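Local structure of 2-keto-3-deoxygluconate kinase (Thermotoga maritima, 2AFB) at residues L23-P28 / I99-I104; T65-N70 / D88-G93; T148-K153 / R182-E187; I216-L221 / A237-R242. The protein probably phosphorylates 2-keto-3-deoxygluconate with ATP, as a 2-dehydro-3-deoxygluconokinase of the pfkB (ribokinase-like) family of carbohydrate kinases. All blocks are in the same frame, centred on the assembly; numbering follows the deposited sequence.

Interaction 1: residues L23-P28 / I99-I104; sequences LRLSPP and IYFLEI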
# COMPACT_ATOMS: atom_id res chain seq x y z
N LEU A 23 20.29 5.44 -5.66
CA LEU A 23 18.88 5.10 -5.48
C LEU A 23 18.71 3.58 -5.38
O LEU A 23 19.14 2.87 -6.29
CB LEU A 23 18.08 5.59 -6.67
CG LEU A 23 16.60 5.09 -6.73
CD1 LEU A 23 15.72 5.63 -5.64
CD2 LEU A 23 16.01 5.45 -8.09
N ARG A 24 18.04 3.09 -4.33
CA ARG A 24 17.78 1.68 -4.19
C ARG A 24 16.28 1.37 -4.40
O ARG A 24 15.41 1.96 -3.78
CB ARG A 24 18.20 1.17 -2.85
CG ARG A 24 18.36 -0.34 -2.84
CD ARG A 24 18.58 -0.85 -1.42
NE ARG A 24 17.33 -1.22 -0.81
CZ ARG A 24 17.18 -1.83 0.36
NH1 ARG A 24 18.21 -2.13 1.16
NH2 ARG A 24 15.95 -2.13 0.75
N LEU A 25 16.03 0.40 -5.28
CA LEU A 25 14.68 0.06 -5.68
C LEU A 25 14.48 -1.40 -5.33
O LEU A 25 15.17 -2.25 -5.87
CB LEU A 25 14.49 0.31 -7.14
CG LEU A 25 14.57 1.76 -7.68
CD1 LEU A 25 14.39 1.69 -9.15
CD2 LEU A 25 13.55 2.73 -7.07
N SER A 26 13.60 -1.69 -4.38
CA SER A 26 13.37 -3.07 -3.96
C SER A 26 11.90 -3.42 -3.97
O SER A 26 11.11 -2.60 -3.52
CB SER A 26 13.98 -3.37 -2.58
OG SER A 26 13.56 -2.37 -1.66
N PRO A 27 11.53 -4.61 -4.55
CA PRO A 27 10.14 -4.92 -4.46
C PRO A 27 9.75 -5.21 -2.99
O PRO A 27 10.60 -5.63 -2.22
CB PRO A 27 10.00 -6.18 -5.32
CG PRO A 27 11.26 -6.28 -6.19
CD PRO A 27 12.28 -5.64 -5.32
N PRO A 28 8.49 -4.99 -2.63
CA PRO A 28 8.01 -5.33 -1.30
C PRO A 28 7.74 -6.82 -1.11
O PRO A 28 7.46 -7.56 -2.09
CB PRO A 28 6.70 -4.52 -1.17
CG PRO A 28 6.18 -4.39 -2.66
CD PRO A 28 7.43 -4.42 -3.51
N ILE A 99 21.80 3.71 -9.68
CA ILE A 99 20.68 2.97 -9.17
C ILE A 99 21.07 1.51 -8.94
O ILE A 99 21.84 0.94 -9.71
CB ILE A 99 19.49 2.92 -10.20
CG1 ILE A 99 19.07 4.32 -10.61
CG2 ILE A 99 18.37 2.09 -9.62
CD1 ILE A 99 17.98 4.34 -11.72
N TYR A 100 20.49 0.89 -7.92
CA TYR A 100 20.44 -0.54 -7.88
C TYR A 100 19.11 -1.08 -7.48
O TYR A 100 18.41 -0.48 -6.67
CB TYR A 100 21.55 -1.14 -7.03
CG TYR A 100 21.50 -1.07 -5.53
CD1 TYR A 100 21.72 0.13 -4.85
CD2 TYR A 100 21.29 -2.23 -4.78
CE1 TYR A 100 21.76 0.17 -3.45
CE2 TYR A 100 21.34 -2.21 -3.38
CZ TYR A 100 21.57 -1.01 -2.71
OH TYR A 100 21.58 -0.98 -1.32
N PHE A 101 18.77 -2.21 -8.11
CA PHE A 101 17.54 -2.92 -7.82
C PHE A 101 17.92 -4.07 -6.92
O PHE A 101 18.85 -4.79 -7.20
CB PHE A 101 16.90 -3.47 -9.07
CG PHE A 101 16.55 -2.42 -10.08
CD1 PHE A 101 17.51 -1.88 -10.87
CD2 PHE A 101 15.24 -1.96 -10.22
CE1 PHE A 101 17.20 -0.90 -11.81
CE2 PHE A 101 14.93 -0.98 -11.17
CZ PHE A 101 15.93 -0.44 -11.94
N LEU A 102 17.18 -4.25 -5.86
CA LEU A 102 17.46 -5.30 -4.91
C LEU A 102 16.24 -6.17 -4.67
O LEU A 102 15.16 -5.66 -4.30
CB LEU A 102 17.91 -4.68 -3.60
CG LEU A 102 17.97 -5.69 -2.43
CD1 LEU A 102 19.22 -6.52 -2.61
CD2 LEU A 102 18.02 -4.91 -1.07
N GLU A 103 16.40 -7.48 -4.87
CA GLU A 103 15.42 -8.48 -4.50
C GLU A 103 15.89 -9.04 -3.22
O GLU A 103 16.97 -9.63 -3.15
CB GLU A 103 15.34 -9.63 -5.48
CG GLU A 103 14.74 -9.30 -6.83
CD GLU A 103 14.71 -10.52 -7.78
OE1 GLU A 103 15.54 -11.47 -7.60
OE2 GLU A 103 13.88 -10.50 -8.72
N ILE A 104 15.08 -8.88 -2.19
CA ILE A 104 15.43 -9.41 -0.88
C ILE A 104 15.03 -10.90 -0.81
O ILE A 104 13.83 -11.26 -0.97
CB ILE A 104 14.77 -8.61 0.24
CG1 ILE A 104 15.25 -7.16 0.16
CG2 ILE A 104 15.08 -9.23 1.60
CD1 ILE A 104 14.50 -6.24 1.06
O HOH W 1 12.22 -8.18 -2.70
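Leu23, Arg24 and Leu25 pair in parallel with Ile99, Tyr100 and Phe101, and three backbone hydrogen bonds join the strands. Tyr100 N donates to Leu23 O and Leu25 N to Tyr100 O, both at 2.9 Å, while Leu102 N reaches Leu25 O at 2.8 Å. Beyond these the chains diverge, and a water bridges the gap, accepting from Ile104 N and lying 3.1 Å from Pro27 O. Pro27 CD lies 3.1 Å from Leu102 O. The two are the inner strands of the small four-stranded sheet, which in ribokinase-like kinases forms the lid over the sugar site; strands 38-44 and 112-116 lie outside them. On the face of Arg24, Tyr100 and Leu102, side chains lie over flat groups. Arg24 CG, anti to the backbone N (chi1 -161°), sits over the Tyr100 ring 3.5 Å from its centroid as a CH-pi contact. Leu102 CD2 lies over the centre of the Arg24 guanidinium, and Tyr100 OH comes to its edge. Asp328 makes a salt bridge to Arg24 NH1 and a hydrogen bond to Tyr100 OH, and Asp286 adds a second carboxylate to NH1. Packing on the other face is apolar: Leu25 lies beside Phe101, with CD1 3.4 Å from Phe101 CE2, and Leu23 CD2 meets Ile99 CG1 at 4.1 Å. This face meets the second subunit, whose own Leu25 packs on Leu25 and whose Phe101 packs on Leu23.

Interaction 2: residues T65-N70 / D88-G93; sequences TKLPNN and DYIARG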
# COMPACT_ATOMS: atom_id res chain seq x y z
N THR A 65 30.45 13.41 -2.07
CA THR A 65 30.07 12.73 -3.30
C THR A 65 29.69 13.78 -4.35
O THR A 65 29.88 14.98 -4.15
CB THR A 65 28.93 11.69 -3.08
OG1 THR A 65 28.93 10.77 -4.17
CG2 THR A 65 27.54 12.32 -2.97
N LYS A 66 29.22 13.29 -5.50
CA LYS A 66 28.63 14.11 -6.55
C LYS A 66 27.27 13.50 -6.87
O LYS A 66 27.12 12.27 -6.96
CB LYS A 66 29.55 14.16 -7.82
CG LYS A 66 29.18 15.25 -8.77
CD LYS A 66 30.04 15.27 -9.99
CE LYS A 66 29.89 16.60 -10.78
NZ LYS A 66 30.80 16.61 -12.01
N LEU A 67 26.27 14.38 -6.97
CA LEU A 67 24.93 13.99 -7.39
C LEU A 67 24.44 14.92 -8.46
O LEU A 67 24.84 16.09 -8.47
CB LEU A 67 23.96 14.08 -6.21
CG LEU A 67 24.25 13.05 -5.12
CD1 LEU A 67 23.45 13.33 -3.90
CD2 LEU A 67 23.95 11.66 -5.65
N PRO A 68 23.53 14.44 -9.32
CA PRO A 68 23.01 15.29 -10.38
C PRO A 68 22.05 16.29 -9.78
O PRO A 68 21.44 16.00 -8.79
CB PRO A 68 22.22 14.31 -11.26
CG PRO A 68 21.78 13.26 -10.32
CD PRO A 68 22.92 13.09 -9.35
N ASN A 69 21.93 17.45 -10.39
CA ASN A 69 20.81 18.33 -10.11
C ASN A 69 19.54 17.85 -10.77
O ASN A 69 19.17 18.33 -11.83
CB ASN A 69 21.11 19.76 -10.57
CG ASN A 69 22.14 20.43 -9.71
OD1 ASN A 69 21.99 20.51 -8.49
ND2 ASN A 69 23.19 20.93 -10.34
N ASN A 70 18.89 16.86 -10.16
CA ASN A 70 17.59 16.44 -10.58
C ASN A 70 16.93 15.99 -9.29
O ASN A 70 17.59 15.94 -8.27
CB ASN A 70 17.68 15.40 -11.74
CG ASN A 70 18.19 13.99 -11.30
OD1 ASN A 70 18.08 13.63 -10.15
ND2 ASN A 70 18.69 13.19 -12.27
N ASP A 88 27.26 19.43 3.00
CA ASP A 88 27.98 20.62 2.57
C ASP A 88 28.93 20.34 1.44
O ASP A 88 29.14 21.20 0.63
CB ASP A 88 28.83 21.22 3.72
CG ASP A 88 27.99 21.58 4.94
OD1 ASP A 88 27.01 20.86 5.28
OD2 ASP A 88 28.32 22.60 5.56
N TYR A 89 29.55 19.17 1.42
CA TYR A 89 30.58 18.88 0.44
C TYR A 89 30.09 18.00 -0.71
O TYR A 89 30.87 17.38 -1.44
CB TYR A 89 31.79 18.25 1.11
CG TYR A 89 32.32 19.02 2.31
CD1 TYR A 89 32.67 20.37 2.22
CD2 TYR A 89 32.54 18.37 3.52
CE1 TYR A 89 33.18 21.06 3.34
CE2 TYR A 89 33.02 19.03 4.62
CZ TYR A 89 33.35 20.37 4.53
OH TYR A 89 33.85 20.98 5.65
N ILE A 90 28.78 17.91 -0.88
CA ILE A 90 28.28 17.21 -2.02
C ILE A 90 28.38 18.13 -3.24
O ILE A 90 27.74 19.18 -3.30
CB ILE A 90 26.88 16.74 -1.80
CG1 ILE A 90 26.91 15.69 -0.66
CG2 ILE A 90 26.32 16.18 -3.12
CD1 ILE A 90 25.62 15.08 -0.38
N ALA A 91 29.19 17.72 -4.20
CA ALA A 91 29.26 18.40 -5.50
C ALA A 91 28.01 18.08 -6.29
O ALA A 91 27.47 16.99 -6.15
CB ALA A 91 30.51 17.98 -6.24
N ARG A 92 27.52 19.04 -7.08
CA ARG A 92 26.34 18.83 -7.92
C ARG A 92 26.64 19.00 -9.42
O ARG A 92 27.36 19.93 -9.84
CB ARG A 92 25.20 19.78 -7.50
CG ARG A 92 24.86 19.77 -6.01
CD ARG A 92 24.43 18.38 -5.46
NE ARG A 92 23.24 17.90 -6.12
CZ ARG A 92 21.99 18.06 -5.69
NH1 ARG A 92 21.72 18.63 -4.53
NH2 ARG A 92 20.98 17.60 -6.44
N GLY A 93 26.13 18.09 -10.23
CA GLY A 93 26.47 18.10 -11.63
C GLY A 93 26.35 16.72 -12.20
O GLY A 93 25.97 15.79 -11.51
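Arg92 folds back over the end of the strand that it pairs with and grips the chain at Leu67 and Pro68. Its CB lies against the amide of Asn69, 3.4 Å from OD1. CG stays near the same oxygen, and bends at chi2 and chi3 (-58° and -61°) bring CD and then NE round toward the main chain. CD passes 3.8 Å from Leu67 O, and NE gives that oxygen a weak hydrogen bond of 3.4 Å. At the tip NH2 donates to Pro68 O at 2.9 Å, nearly straight at 170°, with the acceptor close to the guanidinium plane; Asn69 OD1 lies over one face of the group, toward its rim. Leu67 O also takes the backbone N-H of Gly93 at 3.0 Å, while Leu67 N donates to Ala91 O and Ala91 N to Thr65 O, the regular bonding of parallel strands. An alanine in place of Arg92 would probably deprive Pro68 O of its NH2 donor and set the turn at Asn69 freer to move. On the opposite face of the pair, the extended chain of Lys66 runs beside Ala91 and brings CE 3.8 Å from Gly93 C, its NZ pairing with Asp129. The strands belong to a beta-alpha-beta unit whose helix 71-82 contacts Leu67 and Ile90 and supplies Asp74 as a second partner for Arg92 NH2; strand 90-92 is the outermost of the large sheet within this chain.

Interaction 3: residues T148-K153 / R182-E187; sequences TPPLGK and RLWTKE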
# COMPACT_ATOMS: atom_id res chain seq x y z
N THR A 148 34.93 2.11 -4.33
CA THR A 148 35.00 3.39 -5.06
C THR A 148 36.04 3.56 -6.20
O THR A 148 35.72 4.04 -7.25
CB THR A 148 35.14 4.52 -4.04
OG1 THR A 148 34.01 4.44 -3.17
CG2 THR A 148 35.10 5.86 -4.74
N PRO A 149 37.31 3.17 -5.98
CA PRO A 149 38.27 3.38 -7.04
C PRO A 149 37.83 2.87 -8.42
O PRO A 149 37.97 3.59 -9.40
CB PRO A 149 39.53 2.64 -6.53
CG PRO A 149 39.43 2.75 -5.03
CD PRO A 149 37.92 2.59 -4.77
N PRO A 150 37.29 1.64 -8.50
CA PRO A 150 36.94 1.14 -9.82
C PRO A 150 35.68 1.73 -10.43
O PRO A 150 35.33 1.36 -11.53
CB PRO A 150 36.76 -0.36 -9.60
CG PRO A 150 36.47 -0.52 -8.15
CD PRO A 150 36.92 0.69 -7.43
N LEU A 151 34.97 2.63 -9.74
CA LEU A 151 33.71 3.12 -10.32
C LEU A 151 33.90 4.00 -11.53
O LEU A 151 33.04 4.02 -12.41
CB LEU A 151 32.87 3.87 -9.30
CG LEU A 151 32.48 3.00 -8.13
CD1 LEU A 151 31.76 3.82 -7.07
CD2 LEU A 151 31.65 1.81 -8.64
N GLY A 152 34.98 4.74 -11.59
CA GLY A 152 35.24 5.60 -12.73
C GLY A 152 36.67 6.05 -12.87
O GLY A 152 37.52 5.79 -12.02
N LYS A 153 36.89 6.77 -13.96
CA LYS A 153 38.22 7.07 -14.43
C LYS A 153 39.11 7.86 -13.46
O LYS A 153 40.26 7.49 -13.25
CB LYS A 153 38.13 7.84 -15.75
CG LYS A 153 39.44 7.93 -16.50
CD LYS A 153 39.20 8.42 -17.94
CE LYS A 153 39.75 9.82 -18.19
NZ LYS A 153 41.22 9.77 -18.40
N ARG A 182 32.48 -7.97 -9.39
CA ARG A 182 31.73 -7.26 -10.47
C ARG A 182 32.50 -6.04 -10.95
O ARG A 182 32.41 -5.65 -12.11
CB ARG A 182 30.33 -6.81 -10.01
N LEU A 183 33.31 -5.46 -10.07
CA LEU A 183 33.91 -4.16 -10.35
C LEU A 183 35.32 -4.24 -10.92
O LEU A 183 35.72 -3.39 -11.72
CB LEU A 183 33.86 -3.31 -9.07
CG LEU A 183 32.46 -2.82 -8.71
CD1 LEU A 183 32.45 -2.22 -7.31
CD2 LEU A 183 31.96 -1.77 -9.73
N TRP A 184 36.09 -5.23 -10.50
CA TRP A 184 37.46 -5.42 -10.95
C TRP A 184 38.00 -6.79 -10.57
O TRP A 184 37.42 -7.47 -9.72
CB TRP A 184 38.39 -4.30 -10.46
CG TRP A 184 38.39 -3.94 -9.01
CD1 TRP A 184 37.71 -4.55 -7.97
CD2 TRP A 184 39.14 -2.90 -8.42
NE1 TRP A 184 38.01 -3.93 -6.78
CE2 TRP A 184 38.88 -2.90 -7.03
CE3 TRP A 184 40.04 -1.95 -8.94
CZ2 TRP A 184 39.46 -1.99 -6.15
CZ3 TRP A 184 40.62 -1.03 -8.05
CH2 TRP A 184 40.33 -1.06 -6.67
N THR A 185 39.11 -7.17 -11.20
CA THR A 185 39.79 -8.41 -10.88
C THR A 185 40.65 -8.20 -9.66
O THR A 185 40.98 -7.06 -9.30
CB THR A 185 40.65 -8.93 -12.05
OG1 THR A 185 41.77 -8.06 -12.29
CG2 THR A 185 39.81 -9.07 -13.31
N LYS A 186 41.00 -9.30 -9.01
CA LYS A 186 41.80 -9.24 -7.80
C LYS A 186 43.16 -8.68 -8.14
O LYS A 186 43.79 -8.03 -7.34
CB LYS A 186 41.94 -10.63 -7.18
CG LYS A 186 42.95 -11.55 -7.89
CD LYS A 186 43.08 -12.88 -7.18
CE LYS A 186 43.80 -13.92 -8.04
NZ LYS A 186 44.79 -14.68 -7.25
N GLU A 187 43.62 -8.92 -9.36
CA GLU A 187 44.87 -8.32 -9.83
C GLU A 187 44.82 -6.78 -9.92
O GLU A 187 45.77 -6.15 -9.51
CB GLU A 187 45.30 -8.91 -11.17
CG GLU A 187 45.72 -10.39 -11.10
CD GLU A 187 44.55 -11.40 -11.25
OE1 GLU A 187 43.32 -11.04 -11.32
OE2 GLU A 187 44.90 -12.60 -11.30
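Pro150 lies with its ring over the indole of Trp184, and this is the tight part of the contact. Its CG sits over the centre of the ring system, 3.6 Å from the centroid of the six-membered ring and only 16° off the normal, a CH-pi contact. CB is spread over CD2 and CE3, at 3.7 Å from Trp184 CE3, while CD covers the CZ2 and CH2 end. Trp184 CG stands between the backbone N and the carbonyl carbon (chi1 50°). Pro149 CB adds a second touch, 3.8 Å from Trp184 CH2. Beyond the indole, residues Ala189, Val192 and Met193 of helix 186-196 pack on Trp184, which is buried. An alanine in place of Trp184 would probably open a gap between Pro150 and this helix and leave the proline ring without its aromatic partner. The other side is thinner and partly exposed: Leu183 CB meets Pro150 CG at 3.9 Å, and Leu151 and Leu183 touch only through their CD2 methyls, 3.8 Å apart. Thr185, which follows, is the N-cap of helix 186-196, its OG1 accepting from Glu188 N. The contact thus joins the loop between strand 139-145 and helix 155-169 to the lead-in of the next helix of the alpha/beta core. Its chemistry is apolar and CH-pi throughout, so shape and ring overlap, not directional polar bonds, set how the two loops fit.

Interaction 4: residues I216-L221 / A237-R242; sequences ISVEGL and AEEVTR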
# COMPACT_ATOMS: atom_id res chain seq x y z
N ILE A 216 46.76 -11.92 1.07
CA ILE A 216 47.17 -12.62 2.27
C ILE A 216 46.11 -13.63 2.69
O ILE A 216 44.91 -13.35 2.64
CB ILE A 216 47.43 -11.65 3.42
CG1 ILE A 216 48.62 -10.75 3.06
CG2 ILE A 216 47.72 -12.44 4.70
CD1 ILE A 216 48.90 -9.61 4.06
N SER A 217 46.57 -14.79 3.15
CA SER A 217 45.70 -15.92 3.48
C SER A 217 46.29 -16.88 4.52
O SER A 217 47.52 -16.91 4.71
CB SER A 217 45.41 -16.72 2.21
OG SER A 217 44.44 -17.72 2.47
N VAL A 218 45.42 -17.66 5.17
CA VAL A 218 45.80 -18.67 6.17
C VAL A 218 44.84 -19.87 6.09
O VAL A 218 43.69 -19.70 5.68
CB VAL A 218 45.77 -18.06 7.61
CG1 VAL A 218 45.73 -19.14 8.70
CG2 VAL A 218 46.95 -17.12 7.83
N GLU A 219 45.29 -21.06 6.49
CA GLU A 219 44.44 -22.26 6.50
C GLU A 219 43.44 -22.27 7.68
O GLU A 219 43.80 -21.94 8.82
CB GLU A 219 45.29 -23.54 6.54
N GLY A 220 42.19 -22.64 7.37
CA GLY A 220 41.15 -22.84 8.39
C GLY A 220 40.31 -21.61 8.70
O GLY A 220 40.12 -21.27 9.87
N LEU A 221 39.77 -20.97 7.67
CA LEU A 221 38.92 -19.80 7.84
C LEU A 221 37.54 -20.07 7.24
O LEU A 221 36.62 -19.25 7.36
CB LEU A 221 39.56 -18.56 7.19
CG LEU A 221 40.95 -18.11 7.69
CD1 LEU A 221 41.58 -17.00 6.84
CD2 LEU A 221 40.87 -17.63 9.12
N ALA A 237 45.37 -11.33 11.09
CA ALA A 237 45.41 -9.91 11.46
C ALA A 237 46.81 -9.46 11.85
O ALA A 237 47.20 -8.30 11.62
CB ALA A 237 44.44 -9.65 12.60
N GLU A 238 47.57 -10.37 12.48
CA GLU A 238 48.96 -10.13 12.75
C GLU A 238 49.72 -9.93 11.48
O GLU A 238 50.50 -8.98 11.37
CB GLU A 238 49.62 -11.29 13.48
CG GLU A 238 49.08 -11.56 14.83
CD GLU A 238 49.89 -12.57 15.59
OE1 GLU A 238 51.07 -12.28 15.84
OE2 GLU A 238 49.33 -13.64 15.94
N GLU A 239 49.53 -10.85 10.53
CA GLU A 239 50.21 -10.75 9.25
C GLU A 239 49.92 -9.40 8.57
O GLU A 239 50.86 -8.72 8.16
CB GLU A 239 49.87 -11.94 8.34
CG GLU A 239 50.50 -13.23 8.85
CD GLU A 239 50.41 -14.45 7.90
OE1 GLU A 239 49.88 -14.31 6.75
OE2 GLU A 239 50.91 -15.55 8.32
N VAL A 240 48.64 -9.00 8.46
CA VAL A 240 48.34 -7.70 7.81
C VAL A 240 48.92 -6.55 8.63
O VAL A 240 49.40 -5.57 8.08
CB VAL A 240 46.81 -7.45 7.53
CG1 VAL A 240 46.21 -8.59 6.73
CG2 VAL A 240 46.02 -7.24 8.79
N THR A 241 48.94 -6.71 9.96
CA THR A 241 49.45 -5.67 10.83
C THR A 241 50.95 -5.50 10.68
O THR A 241 51.45 -4.38 10.69
CB THR A 241 49.05 -5.94 12.32
OG1 THR A 241 47.64 -5.70 12.49
CG2 THR A 241 49.81 -5.02 13.23
N ARG A 242 51.68 -6.61 10.53
CA ARG A 242 53.13 -6.58 10.33
C ARG A 242 53.57 -6.02 8.99
O ARG A 242 54.68 -5.40 8.90
CB ARG A 242 53.71 -7.99 10.44
CG ARG A 242 53.91 -8.46 11.86
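The extended backbone of Ile216 passes the helical turn around Val240 with their CA atoms 7.5 Å apart, the nearest pair of the two segments. The packing is of a loop on a helix, at the periphery of the ribokinase-like alpha/beta fold: residues 216-221 follow helix 207-214 and run beside helix 230-244. Ile216 carries most of it. Its CG1 is anti to the carbonyl carbon (chi1 -64°), and at the end of that branch CD1 meets Val240 CG1 at 3.9 Å, the two side chains crossing at a slant. The shorter branch faces a different partner, CG2 lying 3.5 Å from Glu239 OE1. Glu239 reaches out from the helix with an extended chain, and its carboxylate lies beside the loop. OE1 is also 4.2 Å from Val218 CG2, while OE2 has a weak, long ion pair with Lys235 one turn earlier. Ile210 of helix 207-214 packs on both Ile216 and Val240, and Leu214 and Val249 add to the cover of Val240, which ties this edge to strand 248-255. The contact is otherwise shallow and near the surface. Within the helix, Ala237 O accepts two bonds from one residue: Thr241 N at 2.9 Å and Thr241 OG1 at 2.8 Å, which approach from opposite faces of the carbonyl plane.

Interaction 1 lies in the small sheet that in ribokinase-like kinases forms the lid over the sugar site; the other three lie in or around the large alpha/beta part. No substrate is bound in this structure, and the nickel ion about 9 Å from the side chain of Leu23 is no evidence for the site. Interactions 1 and 2 are linked by the chain itself, since strand 99-103 follows strand 90-92; their nearest atoms are about 7 Å apart. Interaction 3 comes within about 8 Å of interaction 2 and about 10 Å of interaction 1 at nearest atoms. Interaction 4 lies at the far side, its centre 39 Å from that of interaction 2 across the chain's centre.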